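Local coordinates for putative diflavin flavoprotein A 3 (Synechocystis sp., PDB 6H0C) that probably passes electrons from NADH to oxygen, reducing it to water, and is seen here as its flavodiiron core, without the flavin reductase part, at residues C8-A11 / V12-V16; K26-I29 / E30-L33; L43-A46 / D47-L51; L81-N85 / A86-H90; T160-P163 / R164-I167. All blocks are in the same frame, centred on the assembly; numbering follows the deposited sequence.

Contact 1: residues C8-A11 / V12-V16; sequences CPIA and VDTTV
The carbonyl oxygen of Thr14 receives two backbone amides in this beta hairpin. Ile10 N reaches Thr14 O at 2.9 Å in a nearly straight bond (N-H...O 173°), while Ala11 N makes a weak hydrogen bond to the same Thr14 O at 3.5 Å. Two consecutive residues of one strand facing a single residue of the other define a classic beta bulge, and the pairing bears this out: Pro9 stands opposite Thr15, but Ala11 opposite Thr14, a slip of one residue. Beyond the bulge the chain reverses in a type II turn from Ala11 to Thr14, closed by the bond from Thr14 N to Ala11 O. At the other end Cys8 and Val16 form a hydrogen-bonded pair, with Val16 N only 2.8 Å from Cys8 O.

Ile10 takes the crowded first torsion (chi1 61°), CG1 lying between backbone N and carbonyl carbon, which sets CG1 3.7 Å from the CG2 methyl of Thr14. Its other branch meets Val16 about at a right angle, Ile10 CG2 lying 3.7 Å from Val16 CG1. Tyr42 of strand 37-45 also touches Ile10 and Val16, so this apolar group continues into the next strand of the sheet. In the turn, Asp13 turns away from the first strand; its OD1 forms a salt bridge with Arg140 and its OD2 a hydrogen bond with His142. Thr14 uses its hydroxyl locally: OG1 donates to Val12 O at 2.8 Å.

Contact 2: residues K26-I29 / E30-L33; sequences KFEI and EYGL
Backbone bonds first: Tyr31 N donates to Glu28 O at 3.0 Å and Gly32 N to Ile29 O at 2.9 Å, two successive i to i+3 links of the kind found in a 3-10 turn. The turn lies in the long connection between strands 14-21 and 37-45; just before it, Phe27 is the centre of an inverse gamma turn.

Apolar contacts gather on the Tyr31 ring. The methylene Glu30 CG lies over the centre of one face, 3.8 Å above the plane. The aliphatic chain of Lys26 slants past the CE2 and OH border of the ring, on the side opposite Glu30 CG, with Lys26 CD 3.8 Å from Tyr31 CE2, and Glu28 CB is close to the same CD2-CE2 side. For Glu30 the placement follows from chi1 68°, which folds CG back between backbone N and carbonyl carbon.

Charged groups form the third set. Glu28 and Glu30 run side by side with carboxylate planes 49° apart, and Glu28 OE1 comes within 3.5 Å of Glu30 OE2. Such like charges would favour a cation nearby, and Arg153 makes a salt bridge to Glu30, while its ion pair with Glu28 is long and weak; His177 hydrogen-bonds to Glu30 as well. Lys26 directs its ammonium group to the bound citrate.

Water supplies the last kind of link, bridging two side chains. One molecule donates to Glu28 OE1 at 2.8 Å and is hydrogen-bonded to Tyr31 OH at 2.7 Å.

Contact 3: residues L43-A46 / D47-L51; sequences LISA and DKIAL
Leu43 and Ile49 meet at a slant on one face of the hairpin formed by strands 37-45 and 49-52, with Leu43 CD1 3.7 Å from Ile49 CG2. In Leu43, CG is anti to the backbone N (chi1 -174°), and the bend at chi2 then carries CD1 over the neighbouring strand, to 3.3 Å from Ala50 O and 4.2 Å from Leu51 CB. Ser45 sits on the same face directly across from Ile49, and its hydroxyl lies against the aliphatic chain: Ser45 OG is 3.5 Å from Ile49 CG1. The two branches of Ile49 thus divide between neighbours, CG2 going to the leucine and CG1 with CD1 to the serine. Ile44 and Ala50 face the other way, Ala50 toward Tyr78 and Ile80 of strand 78-80.

Beneath these side chains the short segments 43-45 and 49-51 are almost exactly antiparallel, with their axes 178° apart. Ile44 and Ala50 exchange a reciprocal pair of hydrogen bonds, each 2.9 Å between N and O, the one from Ala50 N to Ile44 O being nearly straight (170°). Toward the turn, Ala46 N donates to Lys48 O.

The links between the strands are therefore carried by backbone amides, while the side chains contribute mainly dispersion contacts. Through Leu51, which packs on Phe63 and Leu67, the face carrying Leu43, Ile49 and Leu51 joins the middle of the seven-stranded sheet to helix 60-70.

Contact 4: residues L81-N85 / A86-H90; sequences LGHVN and ANRAH. With FLC (citrate anion), chain B.
His83 lies by its CE1 corner over one face of the Arg88 guanidinium, 3.6 Å above that plane and offset toward the rim. The two flat groups stand nearly upright to each other, at 76°. Both reach the bound citrate, probably from the crystallisation liquor. His83 NE2 donates to its OB2 at 2.7 Å and 170°, with that oxygen at the ring edge. Asn85 ND2 adds a second nearly straight bond to OB2 (2.9 Å), and Arg88 NE a third at 3.1 Å. Arg88 NH2 takes the other oxygen of the same carboxylate, OB1, at 3.0 Å, so the guanidinium grips both oxygens.

Asn85 is also the N-cap of helix 86-98: its OD1 accepts from Arg88 N at 3.0 Å, while Asn85 O receives Ala89 N. With chi1 53° its amide folds back over the helix start, turning OD1 to the helix and ND2 to the ligand.

Second-shell bonds fix the donors: His83 ND1 is hydrogen-bonded to Asp171 OD1, and Arg88 NH1 to Pro54 O. Lys26, Arg153, Tyr154 and Lys172 also bind the citrate. So many donors, several of them basic, imply a pocket suited to an anion, in the metallo-hydrolase domain where flavodiiron relatives hold their iron pair.

Contact 5: residues T160-P163 / R164-I167; sequences TYDP and RTEI
Asp162 extends its carboxylate along the turn toward Arg164: a chi1 of -175° swings the group forward over the start of the turn, where Asp162 OD1 accepts from Arg164 N at 3.0 Å, the donor lying above the carboxylate plane. The other oxygen, OD2, takes a water at 2.7 Å that is also 2.7 Å from Thr165 OG1, and is hydrogen-bonded to His142 as well. Thr165 has chi1 59°, which sets OG1 between its backbone N and carbonyl carbon and on the side of the aspartate.

Tyr161 lies alongside Glu166, pointing the same way. Its hydroxyl oxygen OH is 3.6 Å from Glu166 CG, and ring atom CD1 rests 3.4 Å from Ile167 O.

Backbone bonds define a hairpin with a G1 beta bulge. Asp162 N donates to Ile167 O at 2.9 Å, almost straight at 178°. Three amides converge on Asp162 O, Thr165 N in an ordinary if long bond (3.3 Å), Glu166 N and Ile167 N weakly; Glu166 has positive phi. The hairpin joins strands 158-162 and 167-171 of the second metallo-hydrolase sheet. Its buried carboxylate is shared among a backbone amide, a histidine and a water, which would probably help it remain ionised.

Overall arrangement
In chain order the contacts run 1 to 5, and contacts 3 to 5 fall within the metallo-hydrolase region. Contacts 1 and 3, with centres 11 Å apart, are successive hairpins of the seven-stranded mixed sheet, joined where strands 14-21 and 37-45 pair. Contact 5 belongs to the five-stranded sheet, yet packs against both, its centre 12 Å from contact 1 and 13 Å from contact 3; the three hairpin turns thus meet at one end of the two sheets. Contacts 2 and 4 share the citrate, through Lys26 on one side and His83, Asn85 and Arg88 on the other. Centres of contacts 1 and 2 are about 30 Å apart, but nearest atoms of contact 4 come within about 5 Å of contact 3 and 6 Å of contact 5.

Contact 1: residues C8-A11 / V12-V16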
loop_
_atom_site.group_PDB
_atom_site.type_symbol
_atom_site.label_atom_id
_atom_site.label_comp_id
_atom_site.label_asym_id
_atom_site.label_seq_id
_atom_site.Cartn_x
_atom_site.Cartn_y
_atom_site.Cartn_z
ATOM N N CYS A 8 -5.522 22.596 8.423
ATOM C CA CYS A 8 -4.692 23.673 7.931
ATOM C C CYS A 8 -5.002 23.975 6.468
ATOM O O CYS A 8 -5.079 23.061 5.640
ATOM C CB CYS A 8 -3.217 23.306 8.118
ATOM S SG CYS A 8 -2.052 24.635 7.774
ATOM N N PRO A 9 -5.207 25.262 6.141
ATOM C CA PRO A 9 -5.310 25.654 4.729
ATOM C C PRO A 9 -3.942 25.536 4.068
ATOM O O PRO A 9 -2.965 25.982 4.659
ATOM C CB PRO A 9 -5.782 27.110 4.796
ATOM C CG PRO A 9 -5.320 27.589 6.132
ATOM C CD PRO A 9 -5.386 26.406 7.054
ATOM N N ILE A 10 -3.854 24.943 2.885
ATOM C CA ILE A 10 -2.537 24.656 2.317
ATOM C C ILE A 10 -2.335 25.260 0.932
ATOM O O ILE A 10 -1.218 25.332 0.442
ATOM C CB ILE A 10 -2.276 23.126 2.241
ATOM C CG1 ILE A 10 -3.309 22.433 1.354
ATOM C CG2 ILE A 10 -2.266 22.508 3.639
ATOM C CD1 ILE A 10 -2.978 20.972 1.092
ATOM N N ALA A 11 -3.421 25.691 0.306
ATOM C CA ALA A 11 -3.364 26.325 -1.008
ATOM C C ALA A 11 -4.752 26.886 -1.294
ATOM O O ALA A 11 -5.667 26.676 -0.495
ATOM C CB ALA A 11 -2.924 25.328 -2.080
ATOM N N VAL A 12 -4.923 27.600 -2.406
ATOM C CA VAL A 12 -6.226 28.206 -2.685
ATOM C C VAL A 12 -7.310 27.137 -2.723
ATOM O O VAL A 12 -7.159 26.103 -3.382
ATOM C CB VAL A 12 -6.250 29.004 -4.013
ATOM C CG1 VAL A 12 -5.409 30.254 -3.888
ATOM C CG2 VAL A 12 -5.772 28.152 -5.171
ATOM N N ASP A 13 -8.388 27.391 -1.984
ATOM C CA ASP A 13 -9.540 26.494 -1.924
ATOM C C ASP A 13 -9.208 25.125 -1.323
ATOM O O ASP A 13 -10.040 24.218 -1.346
ATOM C CB ASP A 13 -10.133 26.306 -3.326
ATOM C CG ASP A 13 -10.458 27.629 -4.000
ATOM O OD1 ASP A 13 -11.127 28.475 -3.365
ATOM O OD2 ASP A 13 -10.021 27.826 -5.155
ATOM N N THR A 14 -8.012 24.978 -0.768
ATOM C CA THR A 14 -7.555 23.657 -0.360
ATOM C C THR A 14 -7.152 23.577 1.108
ATOM O O THR A 14 -6.346 24.373 1.601
ATOM C CB THR A 14 -6.362 23.196 -1.212
ATOM O OG1 THR A 14 -6.634 23.425 -2.604
ATOM C CG2 THR A 14 -6.088 21.712 -0.971
ATOM N N THR A 15 -7.704 22.578 1.786
ATOM C CA THR A 15 -7.449 22.364 3.201
ATOM C C THR A 15 -7.017 20.925 3.464
ATOM O O THR A 15 -7.541 19.999 2.840
ATOM C CB THR A 15 -8.704 22.673 4.028
ATOM O OG1 THR A 15 -9.207 23.964 3.652
ATOM C CG2 THR A 15 -8.394 22.643 5.524
ATOM N N VAL A 16 -6.060 20.736 4.372
ATOM C CA VAL A 16 -5.723 19.384 4.826
ATOM C C VAL A 16 -6.313 19.090 6.213
ATOM O O VAL A 16 -6.362 19.953 7.097
ATOM C CB VAL A 16 -4.202 19.140 4.870
ATOM C CG1 VAL A 16 -3.555 19.985 5.955
ATOM C CG2 VAL A 16 -3.923 17.670 5.124
#

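Contact 2: residues K26-I29 / E30-L33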
loop_
_atom_site.group_PDB
_atom_site.type_symbol
_atom_site.label_atom_id
_atom_site.label_comp_id
_atom_site.label_asym_id
_atom_site.label_seq_id
_atom_site.Cartn_x
_atom_site.Cartn_y
_atom_site.Cartn_z
ATOM N N LYS A 26 -1.390 -0.304 14.822
ATOM C CA LYS A 26 -1.397 -1.645 14.231
ATOM C C LYS A 26 -0.014 -2.297 14.300
ATOM O O LYS A 26 1.003 -1.619 14.186
ATOM C CB LYS A 26 -1.848 -1.619 12.762
ATOM C CG LYS A 26 -2.779 -0.486 12.327
ATOM C CD LYS A 26 -2.811 -0.421 10.786
ATOM C CE LYS A 26 -3.690 0.700 10.242
ATOM N NZ LYS A 26 -5.141 0.359 10.301
ATOM N N PHE A 27 0.021 -3.616 14.468
ATOM C CA PHE A 27 1.273 -4.352 14.344
ATOM C C PHE A 27 1.555 -4.602 12.872
ATOM O O PHE A 27 1.283 -5.683 12.343
ATOM C CB PHE A 27 1.231 -5.679 15.112
ATOM C CG PHE A 27 1.124 -5.510 16.595
ATOM C CD1 PHE A 27 2.201 -5.030 17.334
ATOM C CD2 PHE A 27 -0.054 -5.818 17.258
ATOM C CE1 PHE A 27 2.107 -4.864 18.715
ATOM C CE2 PHE A 27 -0.157 -5.655 18.635
ATOM C CZ PHE A 27 0.925 -5.178 19.365
ATOM N N GLU A 28 2.075 -3.585 12.204
ATOM C CA GLU A 28 2.534 -3.749 10.836
ATOM C C GLU A 28 3.950 -3.225 10.775
ATOM O O GLU A 28 4.274 -2.269 11.471
ATOM C CB GLU A 28 1.615 -3.026 9.864
ATOM C CG GLU A 28 0.246 -3.668 9.786
ATOM C CD GLU A 28 -0.709 -2.869 8.943
ATOM O OE1 GLU A 28 -0.270 -1.881 8.317
ATOM O OE2 GLU A 28 -1.904 -3.225 8.912
ATOM N N ILE A 29 4.798 -3.873 9.985
ATOM C CA ILE A 29 6.234 -3.592 10.017
ATOM C C ILE A 29 6.525 -2.103 9.778
ATOM O O ILE A 29 7.472 -1.552 10.344
ATOM C CB ILE A 29 7.000 -4.473 8.973
ATOM C CG1 ILE A 29 8.495 -4.540 9.278
ATOM C CG2 ILE A 29 6.772 -3.985 7.559
ATOM C CD1 ILE A 29 8.821 -5.370 10.479
ATOM N N GLU A 30 5.686 -1.436 8.988
ATOM C CA GLU A 30 5.970 -0.048 8.615
ATOM C C GLU A 30 5.857 0.939 9.781
ATOM O O GLU A 30 6.384 2.044 9.698
ATOM C CB GLU A 30 5.047 0.397 7.480
ATOM C CG GLU A 30 3.593 0.526 7.886
ATOM C CD GLU A 30 2.661 0.406 6.699
ATOM O OE1 GLU A 30 2.268 1.450 6.123
ATOM O OE2 GLU A 30 2.330 -0.741 6.341
ATOM N N TYR A 31 5.182 0.550 10.862
ATOM C CA TYR A 31 5.100 1.400 12.056
ATOM C C TYR A 31 6.222 1.079 13.049
ATOM O O TYR A 31 6.179 1.501 14.204
ATOM C CB TYR A 31 3.723 1.260 12.739
ATOM C CG TYR A 31 2.585 1.585 11.802
ATOM C CD1 TYR A 31 2.388 2.883 11.348
ATOM C CD2 TYR A 31 1.728 0.591 11.343
ATOM C CE1 TYR A 31 1.360 3.191 10.461
ATOM C CE2 TYR A 31 0.698 0.887 10.455
ATOM C CZ TYR A 31 0.521 2.189 10.018
ATOM O OH TYR A 31 -0.492 2.495 9.138
ATOM N N GLY A 32 7.235 0.358 12.574
ATOM C CA GLY A 32 8.301 -0.147 13.424
ATOM C C GLY A 32 9.104 0.872 14.214
ATOM O O GLY A 32 9.594 0.559 15.295
ATOM N N LEU A 33 9.251 2.084 13.686
ATOM C CA LEU A 33 10.007 3.122 14.384
ATOM C C LEU A 33 9.171 3.765 15.490
ATOM O O LEU A 33 9.668 4.593 16.253
ATOM C CB LEU A 33 10.502 4.190 13.398
ATOM C CG LEU A 33 11.334 3.637 12.233
ATOM C CD1 LEU A 33 11.890 4.750 11.364
ATOM C CD2 LEU A 33 12.450 2.748 12.762
HETATM O O HOH W 1 -1.015 0.610 7.241
#

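Contact 3: residues L43-A46 / D47-L51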
loop_
_atom_site.group_PDB
_atom_site.type_symbol
_atom_site.label_atom_id
_atom_site.label_comp_id
_atom_site.label_asym_id
_atom_site.label_seq_id
_atom_site.Cartn_x
_atom_site.Cartn_y
_atom_site.Cartn_z
ATOM N N LEU A 43 -9.440 18.611 1.302
ATOM C CA LEU A 43 -10.675 19.201 0.820
ATOM C C LEU A 43 -10.385 20.332 -0.165
ATOM O O LEU A 43 -9.724 21.320 0.185
ATOM C CB LEU A 43 -11.502 19.717 1.992
ATOM C CG LEU A 43 -12.892 20.232 1.655
ATOM C CD1 LEU A 43 -13.767 19.089 1.189
ATOM C CD2 LEU A 43 -13.478 20.898 2.877
ATOM N N ILE A 44 -10.835 20.161 -1.404
ATOM C CA ILE A 44 -10.854 21.256 -2.357
ATOM C C ILE A 44 -12.280 21.759 -2.470
ATOM O O ILE A 44 -13.188 21.024 -2.863
ATOM C CB ILE A 44 -10.354 20.858 -3.751
ATOM C CG1 ILE A 44 -8.954 20.254 -3.686
ATOM C CG2 ILE A 44 -10.340 22.076 -4.672
ATOM C CD1 ILE A 44 -8.446 19.774 -5.036
ATOM N N SER A 45 -12.478 23.016 -2.115
ATOM C CA SER A 45 -13.810 23.577 -2.129
ATOM C C SER A 45 -13.885 24.736 -3.111
ATOM O O SER A 45 -13.564 25.868 -2.771
ATOM C CB SER A 45 -14.198 24.027 -0.729
ATOM O OG SER A 45 -15.562 24.394 -0.698
ATOM N N ALA A 46 -14.293 24.443 -4.337
ATOM C CA ALA A 46 -14.408 25.476 -5.360
ATOM C C ALA A 46 -15.849 25.539 -5.808
ATOM O O ALA A 46 -16.747 25.484 -4.967
ATOM C CB ALA A 46 -13.494 25.187 -6.523
ATOM N N ASP A 47 -16.078 25.639 -7.118
ATOM C CA ASP A 47 -17.437 25.532 -7.653
ATOM C C ASP A 47 -18.039 24.189 -7.265
ATOM O O ASP A 47 -19.233 24.085 -6.969
ATOM C CB ASP A 47 -17.454 25.694 -9.169
ATOM C CG ASP A 47 -17.009 27.069 -9.611
ATOM O OD1 ASP A 47 -17.025 28.008 -8.782
ATOM O OD2 ASP A 47 -16.643 27.204 -10.796
ATOM N N LYS A 48 -17.202 23.158 -7.275
ATOM C CA LYS A 48 -17.591 21.875 -6.728
ATOM C C LYS A 48 -16.676 21.535 -5.564
ATOM O O LYS A 48 -15.586 22.087 -5.441
ATOM C CB LYS A 48 -17.564 20.801 -7.806
ATOM C CG LYS A 48 -18.683 21.011 -8.805
ATOM C CD LYS A 48 -18.945 19.814 -9.669
ATOM C CE LYS A 48 -20.243 20.014 -10.407
ATOM N NZ LYS A 48 -21.315 20.353 -9.431
ATOM N N ILE A 49 -17.143 20.648 -4.694
ATOM C CA ILE A 49 -16.416 20.312 -3.479
ATOM C C ILE A 49 -15.994 18.857 -3.504
ATOM O O ILE A 49 -16.826 17.966 -3.693
ATOM C CB ILE A 49 -17.265 20.577 -2.227
ATOM C CG1 ILE A 49 -17.669 22.053 -2.184
ATOM C CG2 ILE A 49 -16.509 20.161 -0.973
ATOM C CD1 ILE A 49 -18.567 22.403 -1.031
ATOM N N ALA A 50 -14.698 18.622 -3.322
ATOM C CA ALA A 50 -14.152 17.264 -3.346
ATOM C C ALA A 50 -13.378 16.983 -2.076
ATOM O O ALA A 50 -12.613 17.830 -1.604
ATOM C CB ALA A 50 -13.261 17.057 -4.560
ATOM N N LEU A 51 -13.592 15.791 -1.528
ATOM C CA LEU A 51 -12.860 15.321 -0.362
ATOM C C LEU A 51 -11.996 14.124 -0.749
ATOM O O LEU A 51 -12.518 13.119 -1.244
ATOM C CB LEU A 51 -13.820 14.931 0.767
ATOM C CG LEU A 51 -13.157 14.319 2.004
ATOM C CD1 LEU A 51 -12.274 15.343 2.697
ATOM C CD2 LEU A 51 -14.197 13.770 2.963
#

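Contact 4: residues L81-N85 / A86-H90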
loop_
_atom_site.group_PDB
_atom_site.type_symbol
_atom_site.label_atom_id
_atom_site.label_comp_id
_atom_site.label_asym_id
_atom_site.label_seq_id
_atom_site.Cartn_x
_atom_site.Cartn_y
_atom_site.Cartn_z
ATOM N N LEU A 81 -10.843 8.722 -3.941
ATOM C CA LEU A 81 -10.081 7.711 -3.208
ATOM C C LEU A 81 -8.748 7.438 -3.889
ATOM O O LEU A 81 -8.717 7.036 -5.058
ATOM C CB LEU A 81 -10.875 6.406 -3.087
ATOM C CG LEU A 81 -12.259 6.522 -2.469
ATOM C CD1 LEU A 81 -13.008 5.206 -2.563
ATOM C CD2 LEU A 81 -12.124 6.965 -1.028
ATOM N N GLY A 82 -7.652 7.654 -3.160
ATOM C CA GLY A 82 -6.317 7.354 -3.666
ATOM C C GLY A 82 -5.999 5.864 -3.579
ATOM O O GLY A 82 -5.085 5.370 -4.246
ATOM N N HIS A 83 -6.755 5.159 -2.737
ATOM C CA HIS A 83 -6.645 3.709 -2.587
ATOM C C HIS A 83 -7.826 3.236 -1.760
ATOM O O HIS A 83 -8.506 4.050 -1.132
ATOM C CB HIS A 83 -5.325 3.299 -1.931
ATOM C CG HIS A 83 -5.279 3.555 -0.458
ATOM N ND1 HIS A 83 -5.054 4.806 0.073
ATOM C CD2 HIS A 83 -5.428 2.719 0.598
ATOM C CE1 HIS A 83 -5.070 4.732 1.393
ATOM N NE2 HIS A 83 -5.298 3.476 1.737
ATOM N N VAL A 84 -8.074 1.930 -1.759
ATOM C CA VAL A 84 -9.266 1.384 -1.123
ATOM C C VAL A 84 -8.965 0.085 -0.394
ATOM O O VAL A 84 -8.190 -0.743 -0.875
ATOM C CB VAL A 84 -10.389 1.126 -2.164
ATOM C CG1 VAL A 84 -11.513 0.311 -1.567
ATOM C CG2 VAL A 84 -10.925 2.431 -2.700
ATOM N N ASN A 85 -9.583 -0.077 0.773
ATOM C CA ASN A 85 -9.614 -1.349 1.482
ATOM C C ASN A 85 -10.757 -1.350 2.501
ATOM O O ASN A 85 -11.444 -0.341 2.666
ATOM C CB ASN A 85 -8.272 -1.640 2.162
ATOM C CG ASN A 85 -7.804 -0.509 3.055
ATOM O OD1 ASN A 85 -8.503 -0.103 3.990
ATOM N ND2 ASN A 85 -6.601 -0.006 2.785
ATOM N N ALA A 86 -10.955 -2.477 3.180
ATOM C CA ALA A 86 -12.079 -2.639 4.104
ATOM C C ALA A 86 -12.042 -1.629 5.241
ATOM O O ALA A 86 -13.078 -1.161 5.712
ATOM C CB ALA A 86 -12.093 -4.058 4.669
ATOM N N ASN A 87 -10.833 -1.302 5.674
ATOM C CA ASN A 87 -10.631 -0.365 6.766
ATOM C C ASN A 87 -11.132 1.033 6.373
ATOM O O ASN A 87 -11.934 1.642 7.081
ATOM C CB ASN A 87 -9.143 -0.347 7.156
ATOM C CG ASN A 87 -8.889 0.318 8.500
ATOM O OD1 ASN A 87 -9.048 1.530 8.648
ATOM N ND2 ASN A 87 -8.467 -0.472 9.481
ATOM N N ARG A 88 -10.667 1.531 5.229
ATOM C CA ARG A 88 -11.144 2.801 4.702
ATOM C C ARG A 88 -12.640 2.740 4.363
ATOM O O ARG A 88 -13.373 3.721 4.525
ATOM C CB ARG A 88 -10.347 3.200 3.454
ATOM C CG ARG A 88 -8.852 3.438 3.680
ATOM C CD ARG A 88 -8.569 4.774 4.338
ATOM N NE ARG A 88 -7.143 4.935 4.632
ATOM C CZ ARG A 88 -6.494 6.095 4.568
ATOM N NH1 ARG A 88 -7.138 7.204 4.217
ATOM N NH2 ARG A 88 -5.199 6.145 4.850
ATOM N N ALA A 89 -13.087 1.591 3.868
ATOM C CA ALA A 89 -14.481 1.444 3.451
ATOM C C ALA A 89 -15.420 1.637 4.636
ATOM O O ALA A 89 -16.551 2.106 4.477
ATOM C CB ALA A 89 -14.707 0.090 2.807
ATOM N N HIS A 90 -14.936 1.295 5.826
ATOM C CA HIS A 90 -15.714 1.460 7.047
ATOM C C HIS A 90 -16.113 2.924 7.267
ATOM O O HIS A 90 -17.283 3.229 7.515
ATOM C CB HIS A 90 -14.916 0.941 8.235
ATOM C CG HIS A 90 -15.629 1.075 9.540
ATOM N ND1 HIS A 90 -15.466 2.165 10.368
ATOM C CD2 HIS A 90 -16.511 0.256 10.161
ATOM C CE1 HIS A 90 -16.210 2.007 11.447
ATOM N NE2 HIS A 90 -16.861 0.862 11.341
HETATM C CAC FLC B . -3.059 -0.151 4.507
HETATM C CA FLC B . -4.282 -0.084 5.395
HETATM C CB FLC B . -4.529 1.266 6.046
HETATM C CBC FLC B . -4.677 2.386 5.037
HETATM C CG FLC B . -5.831 1.150 6.821
HETATM C CGC FLC B . -6.080 2.402 7.632
HETATM O OA1 FLC B . -2.655 0.851 3.858
HETATM O OA2 FLC B . -2.450 -1.245 4.410
HETATM O OB1 FLC B . -3.941 3.400 5.141
HETATM O OB2 FLC B . -5.530 2.316 4.116
HETATM O OG1 FLC B . -5.875 2.388 8.875
HETATM O OG2 FLC B . -6.485 3.455 7.066
HETATM O OHB FLC B . -3.472 1.580 6.928
#

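Contact 5: residues T160-P163 / R164-I167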
loop_
_atom_site.group_PDB
_atom_site.type_symbol
_atom_site.label_atom_id
_atom_site.label_comp_id
_atom_site.label_asym_id
_atom_site.label_seq_id
_atom_site.Cartn_x
_atom_site.Cartn_y
_atom_site.Cartn_z
ATOM N N THR A 160 -3.502 12.168 -8.141
ATOM C CA THR A 160 -4.269 13.265 -8.719
ATOM C C THR A 160 -3.447 14.548 -8.762
ATOM O O THR A 160 -2.802 14.898 -7.780
ATOM C CB THR A 160 -5.547 13.549 -7.901
ATOM O OG1 THR A 160 -6.261 12.329 -7.671
ATOM C CG2 THR A 160 -6.438 14.566 -8.627
ATOM N N TYR A 161 -3.476 15.253 -9.889
ATOM C CA TYR A 161 -2.777 16.521 -9.994
ATOM C C TYR A 161 -3.758 17.679 -10.105
ATOM O O TYR A 161 -4.673 17.638 -10.925
ATOM C CB TYR A 161 -1.840 16.521 -11.200
ATOM C CG TYR A 161 -1.043 17.800 -11.330
ATOM C CD1 TYR A 161 -0.136 18.170 -10.349
ATOM C CD2 TYR A 161 -1.196 18.637 -12.434
ATOM C CE1 TYR A 161 0.601 19.330 -10.454
ATOM C CE2 TYR A 161 -0.466 19.806 -12.551
ATOM C CZ TYR A 161 0.439 20.147 -11.557
ATOM O OH TYR A 161 1.178 21.310 -11.646
ATOM N N ASP A 162 -3.571 18.702 -9.275
ATOM C CA ASP A 162 -4.358 19.934 -9.368
ATOM C C ASP A 162 -3.482 21.053 -9.928
ATOM O O ASP A 162 -2.622 21.584 -9.225
ATOM C CB ASP A 162 -4.922 20.336 -7.997
ATOM C CG ASP A 162 -5.851 21.550 -8.066
ATOM O OD1 ASP A 162 -5.919 22.210 -9.134
ATOM O OD2 ASP A 162 -6.505 21.855 -7.037
ATOM N N PRO A 163 -3.698 21.412 -11.202
ATOM C CA PRO A 163 -2.844 22.414 -11.844
ATOM C C PRO A 163 -3.004 23.810 -11.238
ATOM O O PRO A 163 -2.088 24.620 -11.345
ATOM C CB PRO A 163 -3.310 22.387 -13.303
ATOM C CG PRO A 163 -4.709 21.859 -13.246
ATOM C CD PRO A 163 -4.704 20.864 -12.128
ATOM N N ARG A 164 -4.136 24.090 -10.604
ATOM C CA ARG A 164 -4.347 25.408 -9.993
ATOM C C ARG A 164 -3.379 25.661 -8.831
ATOM O O ARG A 164 -2.876 26.770 -8.654
ATOM C CB ARG A 164 -5.795 25.547 -9.506
ATOM C CG ARG A 164 -6.085 26.844 -8.751
ATOM C CD ARG A 164 -5.836 28.080 -9.631
ATOM N NE ARG A 164 -6.086 29.337 -8.918
ATOM C CZ ARG A 164 -5.149 30.028 -8.276
ATOM N NH1 ARG A 164 -3.895 29.592 -8.259
ATOM N NH2 ARG A 164 -5.463 31.158 -7.650
ATOM N N THR A 165 -3.120 24.620 -8.045
ATOM C CA THR A 165 -2.328 24.734 -6.824
ATOM C C THR A 165 -0.959 24.068 -6.952
ATOM O O THR A 165 -0.121 24.181 -6.049
ATOM C CB THR A 165 -3.063 24.094 -5.633
ATOM O OG1 THR A 165 -3.317 22.710 -5.931
ATOM C CG2 THR A 165 -4.385 24.804 -5.371
ATOM N N GLU A 166 -0.756 23.365 -8.069
ATOM C CA GLU A 166 0.469 22.620 -8.329
ATOM C C GLU A 166 0.715 21.550 -7.269
ATOM O O GLU A 166 1.858 21.224 -6.940
ATOM C CB GLU A 166 1.657 23.571 -8.416
ATOM C CG GLU A 166 1.660 24.355 -9.710
ATOM C CD GLU A 166 2.412 25.646 -9.597
ATOM O OE1 GLU A 166 2.340 26.282 -8.520
ATOM O OE2 GLU A 166 3.072 26.015 -10.585
ATOM N N ILE A 167 -0.371 21.013 -6.731
ATOM C CA ILE A 167 -0.275 19.920 -5.787
ATOM C C ILE A 167 -0.517 18.604 -6.506
ATOM O O ILE A 167 -1.481 18.458 -7.262
ATOM C CB ILE A 167 -1.283 20.056 -4.637
ATOM C CG1 ILE A 167 -1.028 21.344 -3.852
ATOM C CG2 ILE A 167 -1.210 18.836 -3.725
ATOM C CD1 ILE A 167 -2.114 21.644 -2.818
HETATM O O HOH W 2 -5.369 21.636 -4.562
#